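Local atomic coordinates of CofB (Escherichia coli, PDB entry 5AX6), a protein that serves as the trimeric minor pilin of the type IVb pilus CFA/III of enterotoxigenic E. coli and probably takes part in pilus assembly. Residues K233-R236 with G242-K245; L246-D251 with P257-D262; L268-G273 with P281-D286; L311-L314 with N320-T323. All coordinates share one frame; numbering follows the deposited sequence. Where two conformers were deposited one is given.

Interaction 1: residues K233-R236 with G242-K245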
loop_
_atom_site.group_PDB
_atom_site.type_symbol
_atom_site.label_atom_id
_atom_site.label_comp_id
_atom_site.label_asym_id
_atom_site.label_seq_id
_atom_site.Cartn_x
_atom_site.Cartn_y
_atom_site.Cartn_z
ATOM N N LYS A 233 21.055 14.074 0.867
ATOM C CA LYS A 233 20.208 14.730 -0.130
ATOM C C LYS A 233 19.354 13.748 -0.947
ATOM O O LYS A 233 18.235 14.068 -1.342
ATOM C CB LYS A 233 21.096 15.547 -1.063
ATOM C CG LYS A 233 20.381 16.366 -2.120
ATOM C CD LYS A 233 21.422 17.177 -2.888
ATOM C CE LYS A 233 20.844 17.888 -4.091
ATOM N NZ LYS A 233 21.961 18.535 -4.846
ATOM N N PHE A 234 19.909 12.566 -1.219
ATOM C CA PHE A 234 19.248 11.573 -2.044
ATOM C C PHE A 234 18.837 10.327 -1.277
ATOM O O PHE A 234 19.505 9.931 -0.325
ATOM C CB PHE A 234 20.161 11.155 -3.196
ATOM C CG PHE A 234 20.613 12.298 -4.050
ATOM C CD1 PHE A 234 19.698 13.039 -4.779
ATOM C CD2 PHE A 234 21.961 12.626 -4.129
ATOM C CE1 PHE A 234 20.123 14.095 -5.583
ATOM C CE2 PHE A 234 22.386 13.681 -4.915
ATOM C CZ PHE A 234 21.472 14.411 -5.650
ATOM N N LEU A 235 17.764 9.679 -1.721
ATOM C CA LEU A 235 17.384 8.399 -1.127
ATOM C C LEU A 235 18.443 7.353 -1.450
ATOM O O LEU A 235 19.039 7.370 -2.530
ATOM C CB LEU A 235 16.012 7.932 -1.632
ATOM C CG LEU A 235 14.834 8.891 -1.404
ATOM C CD1 LEU A 235 13.532 8.164 -1.770
ATOM C CD2 LEU A 235 14.782 9.402 0.056
ATOM N N ARG A 236 18.672 6.446 -0.507
ATOM C CA ARG A 236 19.769 5.493 -0.591
ATOM C C ARG A 236 19.316 4.065 -0.830
ATOM O O ARG A 236 18.298 3.641 -0.297
ATOM C CB ARG A 236 20.597 5.517 0.708
ATOM C CG ARG A 236 21.321 6.835 1.009
ATOM C CD ARG A 236 22.028 6.738 2.377
ATOM N NE ARG A 236 22.973 5.620 2.402
ATOM C CZ ARG A 236 24.286 5.737 2.227
ATOM N NH1 ARG A 236 24.834 6.933 2.025
ATOM N NH2 ARG A 236 25.049 4.648 2.243
ATOM N N GLY A 242 15.633 9.168 5.018
ATOM C CA GLY A 242 14.173 9.246 4.989
ATOM C C GLY A 242 13.625 10.082 3.844
ATOM O O GLY A 242 14.261 11.042 3.391
ATOM N N ALA A 243 12.435 9.725 3.371
ATOM C CA ALA A 243 11.753 10.518 2.364
ATOM C C ALA A 243 10.670 11.421 2.970
ATOM O O ALA A 243 9.808 10.959 3.743
ATOM C CB ALA A 243 11.132 9.599 1.311
ATOM N N ASP A 244 10.680 12.693 2.592
ATOM C CA ASP A 244 9.563 13.576 2.927
ATOM C C ASP A 244 8.303 13.097 2.235
ATOM O O ASP A 244 7.207 13.153 2.789
ATOM C CB ASP A 244 9.835 15.012 2.504
ATOM C CG ASP A 244 10.960 15.658 3.299
ATOM O OD1 ASP A 244 11.405 15.073 4.308
ATOM O OD2 ASP A 244 11.390 16.757 2.898
ATOM N N LYS A 245 8.469 12.670 0.990
ATOM C CA LYS A 245 7.385 12.105 0.202
ATOM C C LYS A 245 8.009 11.343 -0.948
ATOM O O LYS A 245 9.196 11.483 -1.203
ATOM C CB LYS A 245 6.434 13.192 -0.329
ATOM C CG LYS A 245 7.055 14.118 -1.383
ATOM C CD LYS A 245 6.060 15.186 -1.845
ATOM C CE LYS A 245 6.636 16.047 -2.962
ATOM N NZ LYS A 245 5.668 17.080 -3.447
#
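The two methyl groups of Leu235 meet Ala243 CB, closing a small loop through a slight touch, mainly between aliphatic carbons. CD2 does most of the work: it lies 3.9 Å from Ala243 CB, while CD1 of the same leucine stands a little farther from that methyl, at 4.2 Å. The fork of the leucine thus meets the single alanine carbon with both prongs. Leu235 CG stands beside its own backbone N and anti to the carbonyl carbon (chi1 -57°), and chi2 near -171° carries the branch on outward, which brings the methyls close although Leu235 CA and Ala243 CA are 7.0 Å apart. CD2 also rests 3.8 Å from Gly242 O, a van der Waals neighbour. Leucine is long enough to bring its methyls to the other segment, and alanine's one methyl offers them a small apolar partner. Next door, Lys233 lays its CG over the centre of the Phe234 ring, 4.1 Å above its plane. Leu235 packs on Leu235 of both neighbouring subunits, and Phe234 meets Phe234 of each edge-to-face, a threefold apolar cluster. The whole loop bridges strand 220-227 of the pilin domain and strand 246-247, the first strand of the next three-stranded sheet.

Interaction 2: residues L246-D251 with P257-D262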
loop_
_atom_site.group_PDB
_atom_site.type_symbol
_atom_site.label_atom_id
_atom_site.label_comp_id
_atom_site.label_asym_id
_atom_site.label_seq_id
_atom_site.Cartn_x
_atom_site.Cartn_y
_atom_site.Cartn_z
ATOM N N LEU A 246 7.210 10.547 -1.652
ATOM C CA LEU A 246 7.665 9.961 -2.898
ATOM C C LEU A 246 6.498 9.925 -3.864
ATOM O O LEU A 246 5.429 9.385 -3.532
ATOM C CB LEU A 246 8.249 8.560 -2.670
ATOM C CG LEU A 246 8.731 7.877 -3.949
ATOM C CD1 LEU A 246 9.754 8.744 -4.726
ATOM C CD2 LEU A 246 9.309 6.499 -3.636
ATOM N N CYS A 247 6.697 10.519 -5.035
ATOM C CA CYS A 247 5.676 10.554 -6.088
ATOM C C CYS A 247 6.157 9.791 -7.310
ATOM O O CYS A 247 7.360 9.705 -7.560
ATOM C CB CYS A 247 5.339 12.002 -6.470
ATOM S SG CYS A 247 4.841 13.026 -5.062
ATOM N N TRP A 248 5.220 9.242 -8.078
ATOM C CA TRP A 248 5.562 8.396 -9.218
ATOM C C TRP A 248 5.341 9.161 -10.530
ATOM O O TRP A 248 4.563 10.108 -10.573
ATOM C CB TRP A 248 4.741 7.093 -9.190
ATOM C CG TRP A 248 5.416 5.990 -8.392
ATOM C CD1 TRP A 248 6.138 4.934 -8.894
ATOM C CD2 TRP A 248 5.480 5.871 -6.959
ATOM N NE1 TRP A 248 6.629 4.167 -7.869
ATOM C CE2 TRP A 248 6.228 4.710 -6.671
ATOM C CE3 TRP A 248 4.960 6.623 -5.894
ATOM C CZ2 TRP A 248 6.489 4.287 -5.358
ATOM C CZ3 TRP A 248 5.215 6.196 -4.584
ATOM C CH2 TRP A 248 5.964 5.036 -4.331
ATOM N N ASN A 249 6.048 8.760 -11.582
ATOM C CA ASN A 249 5.934 9.418 -12.885
ATOM C C ASN A 249 4.913 8.753 -13.796
ATOM O O ASN A 249 4.662 7.559 -13.690
ATOM C CB ASN A 249 7.273 9.407 -13.632
ATOM C CG ASN A 249 8.347 10.241 -12.965
ATOM O OD1 ASN A 249 8.081 11.295 -12.375
ATOM N ND2 ASN A 249 9.590 9.788 -13.102
ATOM N N ILE A 250 4.367 9.547 -14.711
ATOM C CA ILE A 250 3.598 9.069 -15.861
ATOM C C ILE A 250 4.086 9.824 -17.098
ATOM O O ILE A 250 4.121 11.054 -17.078
ATOM C CB ILE A 250 2.091 9.323 -15.704
ATOM C CG1 ILE A 250 1.567 8.725 -14.402
ATOM C CG2 ILE A 250 1.329 8.777 -16.912
ATOM C CD1 ILE A 250 0.136 9.127 -14.099
ATOM N N ASP A 251 4.466 9.104 -18.148
ATOM C CA ASP A 251 4.897 9.718 -19.411
ATOM C C ASP A 251 5.899 10.863 -19.199
ATOM O O ASP A 251 5.713 11.970 -19.714
ATOM C CB ASP A 251 3.685 10.229 -20.194
ATOM C CG ASP A 251 4.008 10.514 -21.662
ATOM O OD1 ASP A 251 4.799 9.755 -22.270
ATOM O OD2 ASP A 251 3.465 11.500 -22.207
ATOM N N PRO A 257 0.657 9.283 -8.374
ATOM C CA PRO A 257 0.288 9.382 -6.955
ATOM C C PRO A 257 1.492 9.618 -6.065
ATOM O O PRO A 257 2.627 9.345 -6.478
ATOM C CB PRO A 257 -0.341 8.019 -6.651
ATOM C CG PRO A 257 -0.686 7.435 -7.991
ATOM C CD PRO A 257 0.345 7.957 -8.935
ATOM N N CYS A 258 1.235 10.114 -4.859
ATOM C CA CYS A 258 2.288 10.375 -3.877
ATOM C C CYS A 258 2.003 9.647 -2.582
ATOM O O CYS A 258 0.847 9.520 -2.187
ATOM C CB CYS A 258 2.411 11.869 -3.595
ATOM S SG CYS A 258 2.794 12.832 -5.056
ATOM N N LEU A 259 3.067 9.177 -1.938
ATOM C CA LEU A 259 3.017 8.638 -0.587
ATOM C C LEU A 259 3.794 9.532 0.382
ATOM O O LEU A 259 4.924 9.920 0.093
ATOM C CB LEU A 259 3.608 7.228 -0.545
ATOM C CG LEU A 259 2.825 6.079 -1.153
ATOM C CD1 LEU A 259 3.714 4.829 -1.157
ATOM C CD2 LEU A 259 1.537 5.837 -0.347
ATOM N N ALA A 260 3.197 9.826 1.532
ATOM C CA ALA A 260 3.868 10.582 2.586
ATOM C C ALA A 260 3.320 10.151 3.934
ATOM O O ALA A 260 2.189 9.671 4.020
ATOM C CB ALA A 260 3.679 12.074 2.389
ATOM N N ALA A 261 4.110 10.334 4.987
ATOM C CA ALA A 261 3.680 9.967 6.333
ATOM C C ALA A 261 2.793 11.056 6.933
ATOM O O ALA A 261 3.018 12.231 6.685
ATOM C CB ALA A 261 4.879 9.736 7.220
ATOM N N ASP A 262 1.802 10.681 7.743
ATOM C CA ASP A 262 1.149 11.690 8.585
ATOM C C ASP A 262 1.972 11.862 9.872
ATOM O O ASP A 262 3.001 11.203 10.035
ATOM C CB ASP A 262 -0.307 11.311 8.884
ATOM C CG ASP A 262 -0.442 10.230 9.950
ATOM O OD1 ASP A 262 0.555 9.590 10.348
ATOM O OD2 ASP A 262 -1.586 10.007 10.391
#
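Cys247 and Cys258 are joined by a disulfide across an antiparallel beta hairpin, strands 246-247 and 258-261, within the beta-repeat domain. They form a non-hydrogen-bonded pair whose CA atoms come within 4.0 Å; their side chains share one face of the sheet, and on it each SG, beside its own backbone N (chi1 -55° and -59°), meets the other at 2.1 Å. Leu246 and Leu259, the adjoining hydrogen-bonded pair, point to the other face and exchange two backbone bonds; Leu246 N to Leu259 O measures 2.9 Å. On that face the Trp248 indole is the broad element. Leu246 CG sits 3.9 Å above one of its faces, offset toward the rim, and Leu259 approaches the six-membered ring obliquely, its CD1 3.9 Å from Trp248 CH2. The indole NE1 is spent on Leu259 O of the third subunit, so a large aromatic with one N-H suits a place that faces both hairpin and interface. A serine in place of Trp248 would probably leave Leu246 and Leu259 without their flat cover and the carbonyl of the neighbouring subunit without its indole donor. Pro257, lacking an N-H, still offers its carbonyl: Pro257 O accepts Trp248 N at 3.0 Å and lies in the indole plane, 3.6 Å from Trp248 CE3.

Interaction 3: residues L268-G273 with P281-D286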
loop_
_atom_site.group_PDB
_atom_site.type_symbol
_atom_site.label_atom_id
_atom_site.label_comp_id
_atom_site.label_asym_id
_atom_site.label_seq_id
_atom_site.Cartn_x
_atom_site.Cartn_y
_atom_site.Cartn_z
ATOM N N LEU A 268 1.209 5.719 6.436
ATOM C CA LEU A 268 1.586 6.233 5.119
ATOM C C LEU A 268 0.309 6.571 4.371
ATOM O O LEU A 268 -0.621 5.758 4.344
ATOM C CB LEU A 268 2.377 5.205 4.302
ATOM C CG LEU A 268 3.847 4.903 4.533
ATOM C CD1 LEU A 268 4.311 3.903 3.461
ATOM C CD2 LEU A 268 4.668 6.181 4.481
ATOM N N VAL A 269 0.285 7.744 3.749
ATOM C CA VAL A 269 -0.914 8.278 3.121
ATOM C C VAL A 269 -0.735 8.457 1.620
ATOM O O VAL A 269 0.213 9.099 1.155
ATOM C CB VAL A 269 -1.299 9.629 3.737
ATOM C CG1 VAL A 269 -2.680 10.061 3.233
ATOM C CG2 VAL A 269 -1.268 9.538 5.264
ATOM N N LEU A 270 -1.667 7.889 0.873
ATOM C CA LEU A 270 -1.685 7.967 -0.577
ATOM C C LEU A 270 -2.602 9.095 -1.034
ATOM O O LEU A 270 -3.758 9.159 -0.615
ATOM C CB LEU A 270 -2.168 6.638 -1.162
ATOM C CG LEU A 270 -2.303 6.563 -2.681
ATOM C CD1 LEU A 270 -0.927 6.590 -3.321
ATOM C CD2 LEU A 270 -3.091 5.313 -3.103
ATOM N N THR A 271 -2.091 9.979 -1.890
ATOM C CA THR A 271 -2.905 11.063 -2.469
ATOM C C THR A 271 -2.745 11.083 -3.984
ATOM O O THR A 271 -1.771 10.538 -4.530
ATOM C CB THR A 271 -2.529 12.452 -1.896
ATOM O OG1 THR A 271 -1.105 12.648 -1.984
ATOM C CG2 THR A 271 -2.949 12.564 -0.450
ATOM N N LYS A 272 -3.688 11.721 -4.670
ATOM C CA LYS A 272 -3.711 11.699 -6.131
ATOM C C LYS A 272 -2.531 12.462 -6.728
ATOM O O LYS A 272 -1.955 13.336 -6.088
ATOM C CB LYS A 272 -5.014 12.292 -6.667
ATOM C CG LYS A 272 -5.119 13.794 -6.455
ATOM C CD LYS A 272 -6.295 14.362 -7.226
ATOM C CE LYS A 272 -6.406 15.858 -7.023
ATOM N NZ LYS A 272 -5.194 16.556 -7.521
ATOM N N GLY A 273 -2.181 12.118 -7.962
ATOM C CA GLY A 273 -1.119 12.810 -8.663
ATOM C C GLY A 273 -1.676 13.984 -9.440
ATOM O O GLY A 273 -2.888 14.077 -9.661
ATOM N N PRO A 281 -7.650 8.238 -5.389
ATOM C CA PRO A 281 -6.357 7.555 -5.269
ATOM C C PRO A 281 -6.561 6.075 -5.015
ATOM O O PRO A 281 -7.484 5.694 -4.293
ATOM C CB PRO A 281 -5.702 8.243 -4.069
ATOM C CG PRO A 281 -6.849 8.778 -3.272
ATOM C CD PRO A 281 -7.880 9.186 -4.289
ATOM N N GLY A 282 -5.724 5.251 -5.620
ATOM C CA GLY A 282 -5.884 3.826 -5.472
ATOM C C GLY A 282 -4.587 3.069 -5.330
ATOM O O GLY A 282 -3.560 3.412 -5.936
ATOM N N LEU A 283 -4.625 2.042 -4.491
ATOM C CA LEU A 283 -3.550 1.069 -4.409
ATOM C C LEU A 283 -4.005 -0.183 -5.130
ATOM O O LEU A 283 -5.089 -0.704 -4.854
ATOM C CB LEU A 283 -3.202 0.754 -2.956
ATOM C CG LEU A 283 -2.566 1.871 -2.129
ATOM C CD1 LEU A 283 -2.703 1.563 -0.645
ATOM C CD2 LEU A 283 -1.097 2.043 -2.500
ATOM N N CYS A 284 -3.180 -0.666 -6.051
ATOM C CA CYS A 284 -3.571 -1.769 -6.919
ATOM C C CYS A 284 -2.613 -2.947 -6.914
ATOM O O CYS A 284 -1.431 -2.813 -6.588
ATOM C CB CYS A 284 -3.727 -1.272 -8.360
ATOM S SG CYS A 284 -4.736 0.219 -8.527
ATOM N N TRP A 285 -3.155 -4.093 -7.318
ATOM C CA TRP A 285 -2.409 -5.324 -7.527
ATOM C C TRP A 285 -2.543 -5.752 -8.986
ATOM O O TRP A 285 -3.636 -5.685 -9.550
ATOM C CB TRP A 285 -2.949 -6.463 -6.643
ATOM C CG TRP A 285 -2.873 -6.268 -5.175
ATOM C CD1 TRP A 285 -2.006 -6.874 -4.320
ATOM C CD2 TRP A 285 -3.732 -5.449 -4.366
ATOM N NE1 TRP A 285 -2.249 -6.460 -3.027
ATOM C CE2 TRP A 285 -3.302 -5.585 -3.032
ATOM C CE3 TRP A 285 -4.802 -4.593 -4.647
ATOM C CZ2 TRP A 285 -3.912 -4.905 -1.974
ATOM C CZ3 TRP A 285 -5.408 -3.917 -3.596
ATOM C CH2 TRP A 285 -4.963 -4.086 -2.275
ATOM N N ASP A 286 -1.462 -6.241 -9.590
ATOM C CA ASP A 286 -1.545 -6.752 -10.956
ATOM C C ASP A 286 -0.720 -8.023 -11.120
ATOM O O ASP A 286 0.465 -8.065 -10.773
ATOM C CB ASP A 286 -1.086 -5.677 -11.949
ATOM C CG ASP A 286 -1.510 -5.973 -13.381
ATOM O OD1 ASP A 286 -2.244 -6.959 -13.622
ATOM O OD2 ASP A 286 -1.111 -5.195 -14.272
#
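Leu270 fills the junction between two three-stranded antiparallel sheets of the beta-repeat region: it projects from strand 267-271, the outermost strand, within this chain, of the first, toward the start of strand 282-285, which holds the same place in the second. The two segments meet through side chains and carbonyls, without backbone pairing between them. Leu270 and Pro281 have the most surface buried here, with Leu283 adding a smaller share. With CG anti to the backbone N (chi1 178°), Leu270 extends straight off its strand, and chi2 of 70° turns CD1 aside and leaves CD2 as the outstretched arm that reaches Gly282 and Leu283. Pro281 runs past it in the opposite direction, its CB 4.0 Å from Leu270 CG. The rigid ring suits the place where the chain enters the new strand, since its carbons give a compact apolar surface; the same CB also lies 4.1 Å from Lys272 N. Gly282 contributes backbone alone. Leu283 comes in from its strand with CG beside its own backbone N, so that its branch point meets Leu270 CD2.

In the same subunit, Leu270 also packs on Pro257 and Leu259, which makes it a shared side chain of hairpin and junction. Both strands are extended by neighbouring chains: residues 268-270 pair in a parallel ladder with a strand of the second subunit, residues 282-285 with one of the third. Leu270 CD2 lies 3.6 Å from Leu283 CG and 3.4 Å from Gly282 O.

Interaction 4: residues L311-L314 with N320-T323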
loop_
_atom_site.group_PDB
_atom_site.type_symbol
_atom_site.label_atom_id
_atom_site.label_comp_id
_atom_site.label_asym_id
_atom_site.label_seq_id
_atom_site.Cartn_x
_atom_site.Cartn_y
_atom_site.Cartn_z
ATOM N N LEU A 311 -15.354 6.575 1.136
ATOM C CA LEU A 311 -15.242 5.158 1.408
ATOM C C LEU A 311 -14.200 4.572 0.482
ATOM O O LEU A 311 -13.693 5.253 -0.420
ATOM C CB LEU A 311 -16.595 4.452 1.224
ATOM C CG LEU A 311 -17.113 4.372 -0.217
ATOM C CD1 LEU A 311 -18.047 3.174 -0.370
ATOM C CD2 LEU A 311 -17.826 5.660 -0.644
ATOM N N ILE A 312 -13.862 3.315 0.733
ATOM C CA ILE A 312 -12.949 2.557 -0.114
ATOM C C ILE A 312 -13.758 1.608 -0.983
ATOM O O ILE A 312 -14.732 1.021 -0.507
ATOM C CB ILE A 312 -11.959 1.723 0.716
ATOM C CG1 ILE A 312 -11.132 2.645 1.600
ATOM C CG2 ILE A 312 -11.058 0.902 -0.222
ATOM C CD1 ILE A 312 -10.495 3.740 0.834
ATOM N N LYS A 313 -13.346 1.459 -2.235
ATOM C CA LYS A 313 -14.012 0.544 -3.168
ATOM C C LYS A 313 -12.982 -0.391 -3.798
ATOM O O LYS A 313 -11.979 0.061 -4.361
ATOM C CB LYS A 313 -14.766 1.333 -4.250
ATOM C CG LYS A 313 -15.487 0.455 -5.270
ATOM C CD LYS A 313 -16.267 1.314 -6.262
ATOM C CE LYS A 313 -16.972 0.445 -7.304
ATOM N NZ LYS A 313 -17.688 1.282 -8.300
ATOM N N LEU A 314 -13.220 -1.697 -3.690
ATOM C CA LEU A 314 -12.362 -2.676 -4.342
ATOM C C LEU A 314 -12.946 -2.949 -5.725
ATOM O O LEU A 314 -14.058 -3.469 -5.835
ATOM C CB LEU A 314 -12.274 -3.967 -3.517
ATOM C CG LEU A 314 -11.400 -5.086 -4.089
ATOM C CD1 LEU A 314 -9.941 -4.668 -4.189
ATOM C CD2 LEU A 314 -11.528 -6.347 -3.233
ATOM N N ASN A 320 -16.179 -2.288 -11.858
ATOM C CA ASN A 320 -17.008 -3.283 -11.181
ATOM C C ASN A 320 -16.362 -3.691 -9.863
ATOM O O ASN A 320 -15.138 -3.844 -9.799
ATOM C CB ASN A 320 -17.211 -4.531 -12.038
ATOM C CG ASN A 320 -17.695 -4.215 -13.443
ATOM O OD1 ASN A 320 -17.100 -4.660 -14.424
ATOM N ND2 ASN A 320 -18.777 -3.453 -13.544
ATOM N N PRO A 321 -17.184 -3.869 -8.813
ATOM C CA PRO A 321 -16.654 -4.374 -7.543
ATOM C C PRO A 321 -15.934 -5.701 -7.755
ATOM O O PRO A 321 -16.344 -6.523 -8.581
ATOM C CB PRO A 321 -17.907 -4.533 -6.671
ATOM C CG PRO A 321 -18.857 -3.467 -7.213
ATOM C CD PRO A 321 -18.617 -3.519 -8.718
ATOM N N ALA A 322 -14.838 -5.886 -7.037
ATOM C CA ALA A 322 -14.092 -7.124 -7.099
ATOM C C ALA A 322 -14.161 -7.806 -5.738
ATOM O O ALA A 322 -14.784 -7.290 -4.808
ATOM C CB ALA A 322 -12.627 -6.860 -7.521
ATOM N N THR A 323 -13.513 -8.958 -5.635
ATOM C CA THR A 323 -13.666 -9.848 -4.493
ATOM C C THR A 323 -12.495 -9.845 -3.546
ATOM O O THR A 323 -11.339 -9.889 -3.969
ATOM C CB THR A 323 -13.879 -11.301 -4.963
ATOM O OG1 THR A 323 -15.067 -11.345 -5.747
ATOM C CG2 THR A 323 -14.014 -12.245 -3.768
#
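The turn that carries the chain out of strand 308-315, the last strand of the second three-stranded beta-repeat sheet in this chain, which a strand of the second subunit extends, is fastened by Leu314 and the 320-323 segment. Its one hydrogen bond runs from Ala322 N to Leu314 O, 2.8 Å long with 161° at the hydrogen. The donor stands above the carbonyl plane, 41° out of it, rather than on a lone pair. Pro321 has no N-H to offer, yet its CA-H turns to the same oxygen, Pro321 CA lying 3.2 Å from Leu314 O, so one carbonyl gathers both a strong and a weak donor.

The side chain of Leu314 follows the segment onward. Its CG is anti to the backbone N (chi1 -180°), which throws the branch across Ala322: CG comes to 4.1 Å from Ala322 CB, and CD2 goes on to 3.6 Å from Thr323 O. Alanine suits the position because its single methyl lets the two backbones approach. Lys313 lies fully extended alongside, its CE 4.3 Å from Pro321 CG, while its NZ is bonded to Gly319 O. Leu314 also packs on Leu296 of its own sheet, on Ala326 of the second subunit and on Ile312 of the third. A serine in place of Leu314 would probably open a gap over Ala322 and strip Leu296 of an apolar neighbour.

The chemistry divides the labour: a backbone bond fixes the spacing of the turn, and aliphatic carbon covers it, consistent with a partly buried link between the beta-repeat region and the C-terminal part of the trimer.

Overall arrangement
From the N terminus the four contacts follow one another in series, with none nested in or crossing another. Interaction 1 closes the short loop after strand 220-227, and Lys245 and Asp244 of its second segment already touch Leu259 and Ala260 of interaction 2, which closes the disulfide hairpin. Interaction 3 begins on the next strand: 258-261 and 267-271 are neighbours in one sheet, and the centres of interactions 2 and 3 lie about 8 Å apart. Interaction 3 then closes the loop into strand 282-285, whose sheet, within this chain, ends in strand 308-315, the start of interaction 4. Together they lead from the pilin domain through the beta repeats toward the C-terminal domain, each also touching a neighbouring subunit.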